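Local coordinates for protein L-ornithine N(5)-monooxygenase (Pseudomonas aeruginosa, PDB 3S5W) that catalyses the FAD- and NADPH-dependent hydroxylation of L-ornithine to N(5)-hydroxyornithine, the first step in making the hydroxamate siderophore pyoverdin, at residues T427-S430 against V431-V434; S306-D309 against T310-E314; E51-A55 against Q56-E60; T343-Q347 against G348-A352. One frame throughout, in Å; residues are numbered along the deposited sequence.

Contact 1 (T427-S430 against V431-V434); sequences TLLS and VLPV. With FAD (flavin-adenine dinucleotide), chain C; ONH (N~5~-hydroxy-L-ornithine), chain E.
Ser430 holds the product's carboxylate: OG, anti to its own carbonyl carbon (chi1 -49°), gives a hydrogen bond of 2.7 Å from Ser430 OG to ONH OXT. Beside it Leu428 packs its CD1 methyl on the hydroxyornithine chain, 3.7 Å from ONH CG, a greasy surface suited to methylenes. The same loop meets the flavin. Leu429 N donates to FAD O2 at 2.9 Å, nearly straight at 166°, and FAD O2' donates to Thr427 O. At the other end of Leu429 its backbone oxygen takes the amide of the next turn in a straight but weak bond, Leu432 N lying 3.3 Å from Leu429 O. A water bridges the same bend, donating to Leu428 O at 2.8 Å and accepting from Val431 N. The water bridge and the weak bond span a type I beta turn from Leu429 to Leu432 that leads into helix 432-447, with Val431 at the N-cap and Pro433, which lacks an amide hydrogen, in the first turn. Beneath the turn the two leucine side chains slant past one another, Leu429 CD2 3.9 Å from Leu432 CD1, and Leu432 continues onto Pro40 and Ala44 of helix 40-56.

Contact 2 (S306-D309 against T310-E314); sequences SVVD and TDLIE. With NAP (NADP nicotinamide-adenine-dinucleotide phosphate), chain F.
This is a helix N-cap, placed where the loop that follows helix 290-299 and binds NADP(+) runs into helix 310-326. Asp309 holds the N-cap position, and its carboxylate turns back over the first-turn amides, which have no helical carbonyl before them. Asp309 OD1 accepts from Leu312 N at 3.3 Å, on the anti side and 34° out of the carboxylate plane, and more weakly from Asp311 N at 3.0 Å. With CG anti to the backbone N (chi1 170°), the short aspartate side chain reaches both donors, and its negative charge probably suits the positive end of the helix dipole. The helix proper begins with Ile313 N giving a 3.0 Å bond to Asp309 O. Below the cap lies a hydrophobic staple, the apolar pair that spans the residue before the N-cap and the fourth residue after it: Val308 CB meets Ile313 CG1 at 3.6 Å, their side chains crossing at a slant. Leu312 comes in at about a right angle, its CG 3.9 Å from Val308 CG1, and both Val308 and Leu312 rest on Ala240 of helix 237-249. At the loop's other end Ser306 grips the dinucleotide, Ser306 N reaching NAP O1A at 2.7 Å and Ser306 OG donating to NAP O2X of the 2'-phosphate.

Contact 3 (E51-A55 against Q56-E60); sequences ERAQA and QGALE
Arg52 and Gln56 lie side by side and point the same way, one turn apart at the C-terminal end of helix 40-56. This helix links the parallel neighbours 30-36 and 61-65, a beta-alpha-beta crossover consistent with a Rossmann-type FAD-binding fold. Arg52 NH1 donates to Gln56 OE1 at 3.1 Å with an angle of 158° at the hydrogen. The donor uses a lone pair of OE1 in the carbonyl plane, and OE1 sits at the edge of the guanidinium, near its plane, although the amide and guanidinium planes are turned 72° apart. Arginine suits the site because its long chain, extended from CG to NE, carries several N-H groups to different partners: NE and NH2 bond to Ser440 OG and Glu437 O on helix 432-447, leaving NH1 for the glutamine. The aliphatic part is used as well, for Gln56 OE1 also lies against Arg52 CB at 3.4 Å. Behind the side chains, the helical bond from Gln56 N to Arg52 O is sound at 2.9 Å; the one after it, Gly57 N to Ala53 O, is weak, as the helix ends. Gly57 leaves it with a positive phi of 91°, a conformation in which a side chain would press against the preceding carbonyl oxygen. The chain then turns back toward strand 61-65, and Gly57 O is bonded by Tyr444 OH of helix 432-447. Small residues let this reversal pass close to the helix: Ala53 and Ala58 have their CA atoms 4.3 Å apart, and Ala53 CB meets Ala58 CB at 4.2 Å.

Contact 4 (T343-Q347 against G348-A352); sequences TATAQ and GIELA
A tight beta hairpin joins strands 337-345 and 348-355, the first two strands of a three-stranded antiparallel sheet, through a type I turn from Thr345 to Gly348. Thr343 and Glu350 form a hydrogen-bonded pair: Thr343 N lies 2.9 Å from Glu350 O, and Glu350 N 2.8 Å from Thr343 O, each donor in the plane of the carbonyl it meets. Ala344 and Ile349 make the non-hydrogen-bonded pair that follows, and the Ile349 CD1 methyl reaches across to Ala344 CA at 4.0 Å. A small alanine leaves room there for the branched isoleucine, and both side chains also touch Arg206. Closing the ladder, Thr345 pairs with Gly348, and its amide N lies 2.9 Å from Gly348 O. The return bond is less regular: Gly348 N, 3.2 Å from Thr345 O, stands 68° above that carbonyl plane. Threonine adds a side-chain link at this place. Its hydroxyl, set between the backbone N and carbonyl carbon (chi1 72°), donates from Thr345 OG1 to Gly348 O at 3.0 Å, while also taking a weak bond from Gln347 N. Glycine fits the last turn position because its phi of 145° would bring a side chain onto the oxygen of Gln347. On the face shared with Thr343 and Thr345, Glu350 runs out extended to a salt bridge with Arg341, which also bonds the Thr343 hydroxyl. Gly348 O thus receives two donors from a single threonine, so Thr345 ties the end of one strand to the start of the next through main chain and side chain alike, just where the return bond lies off its carbonyl plane.

Along the chain the order is contact 3, contact 2, contact 4 and contact 1. Contacts 1 and 3 are joined through two helices: the 427-434 turn starts helix 432-447, whose later residues receive Arg52, while helix 40-56 ends at contact 3 and packs on Leu432 near its start. Their centres are 22 Å apart. Contact 2 lies a similar 22 Å from contact 1. Contact 1 meets flavin and hydroxyornithine and contact 2 meets the NADP(+) phosphates, and both loops border the region where the ligands lie. Contact 4 stands apart in its antiparallel sheet, its centre 30 Å from contact 2 and 58 Å from contact 3, on the opposite side of the chain's centre from contacts 1 and 3.

Contact 1 (T427-S430 against V431-V434)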
# COMPACT_ATOMS: atom_id res chain seq x y z
N THR A 427 -0.98 7.90 -0.53
CA THR A 427 -0.67 6.46 -0.40
C THR A 427 -1.10 5.61 -1.61
O THR A 427 -1.03 4.38 -1.53
CB THR A 427 -1.37 5.86 0.83
OG1 THR A 427 -2.79 5.86 0.62
CG2 THR A 427 -1.00 6.66 2.10
N LEU A 428 -1.54 6.25 -2.69
CA LEU A 428 -2.17 5.50 -3.81
C LEU A 428 -1.31 5.56 -5.06
O LEU A 428 -0.19 6.08 -5.03
CB LEU A 428 -3.57 6.08 -4.10
CG LEU A 428 -4.57 6.10 -2.94
CD1 LEU A 428 -5.88 6.75 -3.40
CD2 LEU A 428 -4.85 4.70 -2.40
N LEU A 429 -1.83 5.03 -6.17
CA LEU A 429 -1.18 5.21 -7.48
C LEU A 429 -1.49 6.56 -8.12
O LEU A 429 -0.87 6.94 -9.12
CB LEU A 429 -1.63 4.09 -8.45
CG LEU A 429 -1.30 2.68 -8.02
CD1 LEU A 429 -2.11 1.67 -8.84
CD2 LEU A 429 0.24 2.42 -8.15
N SER A 430 -2.46 7.30 -7.54
CA SER A 430 -3.10 8.46 -8.18
C SER A 430 -2.23 9.55 -8.84
O SER A 430 -2.53 10.03 -9.94
CB SER A 430 -4.13 9.11 -7.20
OG SER A 430 -4.99 8.12 -6.64
N VAL A 431 -1.17 9.95 -8.15
CA VAL A 431 -0.37 11.08 -8.63
C VAL A 431 1.11 10.68 -8.84
O VAL A 431 1.95 11.55 -8.97
CB VAL A 431 -0.44 12.34 -7.73
CG1 VAL A 431 -1.86 12.93 -7.71
CG2 VAL A 431 0.05 12.03 -6.28
N LEU A 432 1.40 9.39 -8.91
CA LEU A 432 2.77 8.92 -9.00
C LEU A 432 3.56 9.58 -10.14
O LEU A 432 4.69 9.98 -9.91
CB LEU A 432 2.85 7.40 -9.07
CG LEU A 432 2.43 6.63 -7.80
CD1 LEU A 432 2.88 5.23 -7.99
CD2 LEU A 432 3.05 7.19 -6.54
N PRO A 433 2.98 9.71 -11.36
CA PRO A 433 3.80 10.35 -12.42
C PRO A 433 4.23 11.79 -12.12
O PRO A 433 5.34 12.22 -12.52
CB PRO A 433 2.89 10.33 -13.66
CG PRO A 433 1.92 9.20 -13.40
CD PRO A 433 1.69 9.20 -11.88
N VAL A 434 3.35 12.54 -11.46
CA VAL A 434 3.63 13.92 -11.10
C VAL A 434 4.59 14.00 -9.88
O VAL A 434 5.53 14.82 -9.88
CB VAL A 434 2.28 14.71 -10.89
CG1 VAL A 434 2.55 16.13 -10.46
CG2 VAL A 434 1.44 14.72 -12.21
PA FAD C . 4.58 -0.42 -1.91
O1A FAD C . 4.00 -0.91 -0.63
O2A FAD C . 3.85 -0.88 -3.18
O5B FAD C . 6.13 -0.91 -2.03
C5B FAD C . 6.97 -0.80 -0.91
C4B FAD C . 8.15 -1.70 -1.22
O4B FAD C . 9.10 -1.53 -0.20
C3B FAD C . 7.73 -3.17 -1.19
O3B FAD C . 8.02 -3.78 -2.44
C2B FAD C . 8.55 -3.78 -0.05
O2B FAD C . 9.09 -5.05 -0.39
C1B FAD C . 9.67 -2.80 0.09
N9A FAD C . 10.23 -2.65 1.43
C8A FAD C . 9.55 -2.39 2.62
N7A FAD C . 10.48 -2.25 3.60
C5A FAD C . 11.72 -2.39 3.04
C6A FAD C . 13.00 -2.34 3.58
N6A FAD C . 13.20 -1.88 4.83
N1A FAD C . 14.08 -2.55 2.73
C2A FAD C . 13.92 -2.77 1.37
N3A FAD C . 12.64 -2.82 0.83
C4A FAD C . 11.56 -2.63 1.67
N1 FAD C . -3.65 1.95 -4.83
C2 FAD C . -4.35 2.33 -5.96
O2 FAD C . -4.21 3.45 -6.43
N3 FAD C . -5.23 1.46 -6.58
C4 FAD C . -5.42 0.19 -6.10
O4 FAD C . -6.18 -0.58 -6.71
C4X FAD C . -4.72 -0.21 -4.94
N5 FAD C . -4.90 -1.48 -4.42
C5X FAD C . -4.22 -1.86 -3.28
C6 FAD C . -4.42 -3.15 -2.76
C7 FAD C . -3.75 -3.56 -1.61
C7M FAD C . -4.02 -4.96 -1.11
C8 FAD C . -2.91 -2.67 -0.96
C8M FAD C . -2.15 -3.05 0.28
C9 FAD C . -2.71 -1.39 -1.46
C9A FAD C . -3.34 -0.97 -2.64
N10 FAD C . -3.16 0.32 -3.16
C10 FAD C . -3.86 0.70 -4.30
C1' FAD C . -2.28 1.33 -2.49
C2' FAD C . -0.77 1.06 -2.62
O2' FAD C . -0.20 1.68 -1.46
C3' FAD C . -0.24 1.71 -3.89
O3' FAD C . -0.91 1.24 -5.07
C4' FAD C . 1.27 1.43 -4.09
O4' FAD C . 1.52 0.04 -3.94
C5' FAD C . 2.22 2.29 -3.20
O5' FAD C . 3.52 2.18 -3.75
P FAD C . 4.86 2.30 -2.86
O1P FAD C . 5.99 1.96 -3.81
O2P FAD C . 4.85 3.66 -2.23
O3P FAD C . 4.68 1.16 -1.76
C ONH E . -8.51 7.93 -8.07
N ONH E . -10.57 7.23 -6.91
O ONH E . -9.24 7.95 -9.10
CA ONH E . -9.10 7.36 -6.81
CB ONH E . -8.40 6.04 -6.47
CD ONH E . -8.25 4.22 -4.81
NE ONH E . -8.81 3.80 -3.55
CG ONH E . -8.94 5.53 -5.14
OZ ONH E . -8.70 2.46 -3.23
OXT ONH E . -7.32 8.36 -8.02
O HOH W 1 0.02 8.79 -5.73

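Contact 2 (S306-D309 against T310-E314)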
# COMPACT_ATOMS: atom_id res chain seq x y z
N SER A 306 -12.30 2.48 4.70
CA SER A 306 -13.48 1.79 5.24
C SER A 306 -14.64 1.74 4.24
O SER A 306 -15.83 1.87 4.62
CB SER A 306 -13.97 2.46 6.55
OG SER A 306 -12.93 2.51 7.51
N VAL A 307 -14.30 1.55 2.97
CA VAL A 307 -15.33 1.53 1.93
C VAL A 307 -14.99 0.39 0.95
O VAL A 307 -13.84 -0.08 0.89
CB VAL A 307 -15.43 2.86 1.17
CG1 VAL A 307 -16.12 3.97 2.02
CG2 VAL A 307 -14.04 3.33 0.61
N VAL A 308 -16.01 -0.02 0.23
CA VAL A 308 -15.98 -1.17 -0.66
C VAL A 308 -16.57 -0.73 -2.01
O VAL A 308 -17.54 0.06 -2.04
CB VAL A 308 -16.87 -2.28 -0.07
CG1 VAL A 308 -16.88 -3.55 -0.91
CG2 VAL A 308 -16.44 -2.61 1.40
N ASP A 309 -15.97 -1.20 -3.11
CA ASP A 309 -16.55 -0.99 -4.45
C ASP A 309 -18.06 -1.36 -4.46
O ASP A 309 -18.45 -2.42 -3.95
CB ASP A 309 -15.80 -1.82 -5.49
CG ASP A 309 -16.52 -1.82 -6.82
OD1 ASP A 309 -17.13 -2.86 -7.18
OD2 ASP A 309 -16.54 -0.75 -7.49
N THR A 310 -18.89 -0.46 -5.01
CA THR A 310 -20.34 -0.70 -5.04
C THR A 310 -20.73 -2.10 -5.54
O THR A 310 -21.58 -2.74 -4.93
CB THR A 310 -21.09 0.40 -5.85
OG1 THR A 310 -20.93 1.63 -5.15
CG2 THR A 310 -22.59 0.12 -5.90
N ASP A 311 -20.11 -2.57 -6.63
CA ASP A 311 -20.50 -3.86 -7.21
C ASP A 311 -20.19 -5.01 -6.29
O ASP A 311 -20.92 -5.99 -6.24
CB ASP A 311 -19.88 -4.08 -8.59
CG ASP A 311 -20.44 -3.09 -9.65
OD1 ASP A 311 -21.58 -2.58 -9.49
OD2 ASP A 311 -19.72 -2.82 -10.63
N LEU A 312 -19.10 -4.88 -5.54
CA LEU A 312 -18.71 -5.89 -4.58
C LEU A 312 -19.68 -5.89 -3.37
O LEU A 312 -20.05 -6.94 -2.85
CB LEU A 312 -17.22 -5.68 -4.19
CG LEU A 312 -16.55 -6.67 -3.23
CD1 LEU A 312 -16.80 -8.10 -3.64
CD2 LEU A 312 -15.04 -6.42 -3.10
N ILE A 313 -20.12 -4.70 -2.93
CA ILE A 313 -21.20 -4.67 -1.90
C ILE A 313 -22.44 -5.44 -2.38
O ILE A 313 -23.02 -6.26 -1.66
CB ILE A 313 -21.59 -3.23 -1.52
CG1 ILE A 313 -20.37 -2.48 -0.95
CG2 ILE A 313 -22.77 -3.25 -0.57
CD1 ILE A 313 -20.65 -1.05 -0.42
N GLU A 314 -22.85 -5.18 -3.62
CA GLU A 314 -24.06 -5.84 -4.18
C GLU A 314 -23.86 -7.36 -4.20
O GLU A 314 -24.77 -8.14 -3.87
CB GLU A 314 -24.34 -5.30 -5.59
CG GLU A 314 -25.06 -3.94 -5.58
CD GLU A 314 -25.04 -3.21 -6.95
OE1 GLU A 314 -25.27 -1.98 -6.96
OE2 GLU A 314 -24.78 -3.86 -8.01
PA NAP F . -9.19 0.33 5.39
O1A NAP F . -10.04 1.01 4.40
O2A NAP F . -8.41 1.21 6.23
O5B NAP F . -10.14 -0.69 6.16
C5B NAP F . -9.76 -1.03 7.45
C4B NAP F . -10.95 -1.80 7.98
O4B NAP F . -10.48 -2.36 9.17
C3B NAP F . -12.12 -0.87 8.31
O3B NAP F . -13.29 -1.65 8.14
C2B NAP F . -11.85 -0.61 9.80
O2B NAP F . -13.03 -0.39 10.51
C1B NAP F . -11.25 -1.96 10.27
N9A NAP F . -10.45 -1.75 11.49
C8A NAP F . -9.31 -0.99 11.61
N7A NAP F . -8.88 -1.04 12.89
C5A NAP F . -9.75 -1.79 13.59
C6A NAP F . -9.81 -2.15 14.93
N6A NAP F . -8.89 -1.71 15.79
N1A NAP F . -10.84 -2.94 15.35
C2A NAP F . -11.80 -3.40 14.50
N3A NAP F . -11.75 -3.05 13.16
C4A NAP F . -10.75 -2.25 12.72
O3 NAP F . -8.25 -0.78 4.70
PN NAP F . -8.43 -1.79 3.42
O1N NAP F . -7.21 -2.66 3.44
O2N NAP F . -9.77 -2.47 3.40
O5D NAP F . -8.30 -0.67 2.28
C5D NAP F . -9.06 -0.46 1.11
C4D NAP F . -7.97 0.08 0.18
O4D NAP F . -8.12 -0.22 -1.18
C3D NAP F . -7.73 1.58 0.16
O3D NAP F . -7.34 2.07 1.42
C2D NAP F . -6.66 1.64 -0.95
O2D NAP F . -5.30 1.57 -0.53
C1D NAP F . -6.99 0.40 -1.80
P2B NAP F . -13.55 1.07 10.98
O1X NAP F . -14.55 0.69 12.07
O2X NAP F . -14.15 1.65 9.72
O3X NAP F . -12.37 1.88 11.45

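Contact 3 (E51-A55 against Q56-E60)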
# COMPACT_ATOMS: atom_id res chain seq x y z
N GLU A 51 14.06 9.89 -17.73
CA GLU A 51 13.63 10.97 -18.66
C GLU A 51 14.49 12.22 -18.57
O GLU A 51 14.69 12.90 -19.58
CB GLU A 51 12.16 11.38 -18.44
CG GLU A 51 11.17 10.23 -18.66
CD GLU A 51 9.67 10.63 -18.56
OE1 GLU A 51 9.35 11.77 -18.15
OE2 GLU A 51 8.81 9.77 -18.90
N ARG A 52 14.97 12.53 -17.38
CA ARG A 52 15.79 13.71 -17.14
C ARG A 52 17.26 13.53 -17.52
O ARG A 52 17.97 14.52 -17.72
CB ARG A 52 15.69 14.12 -15.68
CG ARG A 52 14.34 14.67 -15.25
CD ARG A 52 14.36 15.10 -13.80
NE ARG A 52 13.10 15.72 -13.37
CZ ARG A 52 12.76 17.00 -13.55
NH1 ARG A 52 13.58 17.83 -14.17
NH2 ARG A 52 11.60 17.46 -13.10
N ALA A 53 17.70 12.27 -17.63
CA ALA A 53 19.11 11.90 -17.80
C ALA A 53 19.78 12.52 -19.03
O ALA A 53 20.89 13.06 -18.91
CB ALA A 53 19.28 10.38 -17.79
N GLN A 54 19.13 12.48 -20.19
CA GLN A 54 19.75 13.07 -21.40
C GLN A 54 20.04 14.56 -21.23
O GLN A 54 21.18 14.99 -21.44
CB GLN A 54 18.94 12.80 -22.67
CG GLN A 54 19.85 12.41 -23.86
CD GLN A 54 19.34 12.89 -25.20
OE1 GLN A 54 18.27 13.51 -25.30
NE2 GLN A 54 20.10 12.61 -26.26
N ALA A 55 19.06 15.34 -20.80
CA ALA A 55 19.24 16.78 -20.66
C ALA A 55 20.06 17.20 -19.43
O ALA A 55 20.72 18.23 -19.48
CB ALA A 55 17.91 17.50 -20.68
N GLN A 56 20.01 16.42 -18.35
CA GLN A 56 20.64 16.83 -17.08
C GLN A 56 21.75 15.90 -16.56
O GLN A 56 22.30 16.14 -15.49
CB GLN A 56 19.58 17.04 -15.99
CG GLN A 56 18.49 18.03 -16.34
CD GLN A 56 17.34 18.06 -15.34
OE1 GLN A 56 16.26 17.50 -15.60
NE2 GLN A 56 17.55 18.70 -14.20
N GLY A 57 22.07 14.85 -17.31
CA GLY A 57 23.10 13.87 -16.93
C GLY A 57 22.56 12.68 -16.14
O GLY A 57 21.76 12.86 -15.23
N ALA A 58 22.98 11.47 -16.49
CA ALA A 58 22.56 10.26 -15.77
C ALA A 58 23.12 10.29 -14.35
O ALA A 58 24.28 10.68 -14.16
CB ALA A 58 23.03 9.02 -16.49
N LEU A 59 22.30 9.92 -13.37
CA LEU A 59 22.77 9.83 -11.98
C LEU A 59 23.13 8.39 -11.64
O LEU A 59 22.76 7.47 -12.36
CB LEU A 59 21.72 10.36 -10.99
CG LEU A 59 21.37 11.85 -11.02
CD1 LEU A 59 20.20 12.13 -10.10
CD2 LEU A 59 22.56 12.75 -10.66
N GLU A 60 23.88 8.21 -10.55
CA GLU A 60 24.24 6.88 -10.06
C GLU A 60 23.23 6.44 -9.00
O GLU A 60 23.29 6.88 -7.85
CB GLU A 60 25.67 6.89 -9.48
CG GLU A 60 26.75 6.49 -10.50
CD GLU A 60 26.91 4.98 -10.60
OE1 GLU A 60 26.76 4.30 -9.56
OE2 GLU A 60 27.18 4.47 -11.71

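Contact 4 (T343-Q347 against G348-A352)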
# COMPACT_ATOMS: atom_id res chain seq x y z
N THR A 343 -8.59 -15.43 22.35
CA THR A 343 -7.80 -16.38 23.12
C THR A 343 -7.49 -17.61 22.26
O THR A 343 -8.39 -18.16 21.63
CB THR A 343 -8.58 -16.84 24.41
OG1 THR A 343 -9.07 -15.69 25.12
CG2 THR A 343 -7.66 -17.68 25.33
N ALA A 344 -6.22 -18.03 22.25
CA ALA A 344 -5.83 -19.31 21.66
C ALA A 344 -6.31 -20.47 22.54
O ALA A 344 -6.06 -20.47 23.75
CB ALA A 344 -4.30 -19.39 21.50
N THR A 345 -7.00 -21.44 21.94
CA THR A 345 -7.36 -22.70 22.60
C THR A 345 -6.96 -23.87 21.69
O THR A 345 -6.69 -23.70 20.49
CB THR A 345 -8.88 -22.81 22.97
OG1 THR A 345 -9.67 -23.01 21.78
CG2 THR A 345 -9.42 -21.59 23.74
N ALA A 346 -6.94 -25.08 22.27
CA ALA A 346 -6.71 -26.30 21.48
C ALA A 346 -7.71 -26.42 20.31
O ALA A 346 -7.35 -26.91 19.24
CB ALA A 346 -6.77 -27.57 22.40
N GLN A 347 -8.95 -25.96 20.52
CA GLN A 347 -10.05 -26.04 19.53
C GLN A 347 -10.09 -24.92 18.47
O GLN A 347 -10.84 -25.01 17.51
CB GLN A 347 -11.43 -26.09 20.22
CG GLN A 347 -11.75 -27.38 21.01
CD GLN A 347 -11.19 -27.35 22.43
OE1 GLN A 347 -10.48 -28.28 22.84
NE2 GLN A 347 -11.50 -26.28 23.18
N GLY A 348 -9.30 -23.86 18.66
CA GLY A 348 -9.28 -22.74 17.72
C GLY A 348 -9.07 -21.41 18.42
O GLY A 348 -8.57 -21.37 19.56
N ILE A 349 -9.38 -20.31 17.72
CA ILE A 349 -9.26 -18.98 18.29
C ILE A 349 -10.65 -18.59 18.80
O ILE A 349 -11.61 -18.48 18.01
CB ILE A 349 -8.69 -17.93 17.26
CG1 ILE A 349 -7.35 -18.40 16.68
CG2 ILE A 349 -8.58 -16.52 17.89
CD1 ILE A 349 -6.26 -18.69 17.74
N GLU A 350 -10.75 -18.37 20.11
CA GLU A 350 -12.02 -18.06 20.73
C GLU A 350 -12.16 -16.53 20.78
O GLU A 350 -11.28 -15.84 21.27
CB GLU A 350 -12.10 -18.70 22.13
CG GLU A 350 -13.38 -18.41 22.86
CD GLU A 350 -13.40 -19.04 24.23
OE1 GLU A 350 -13.46 -20.28 24.32
OE2 GLU A 350 -13.31 -18.29 25.21
N LEU A 351 -13.25 -16.00 20.22
CA LEU A 351 -13.44 -14.56 20.19
C LEU A 351 -14.67 -14.24 21.03
O LEU A 351 -15.71 -14.86 20.84
CB LEU A 351 -13.72 -14.06 18.76
CG LEU A 351 -12.64 -14.24 17.68
CD1 LEU A 351 -13.06 -13.48 16.40
CD2 LEU A 351 -11.26 -13.76 18.16
N ALA A 352 -14.51 -13.28 21.94
CA ALA A 352 -15.63 -12.75 22.70
C ALA A 352 -16.11 -11.51 21.94
O ALA A 352 -15.38 -10.54 21.77
CB ALA A 352 -15.21 -12.41 24.15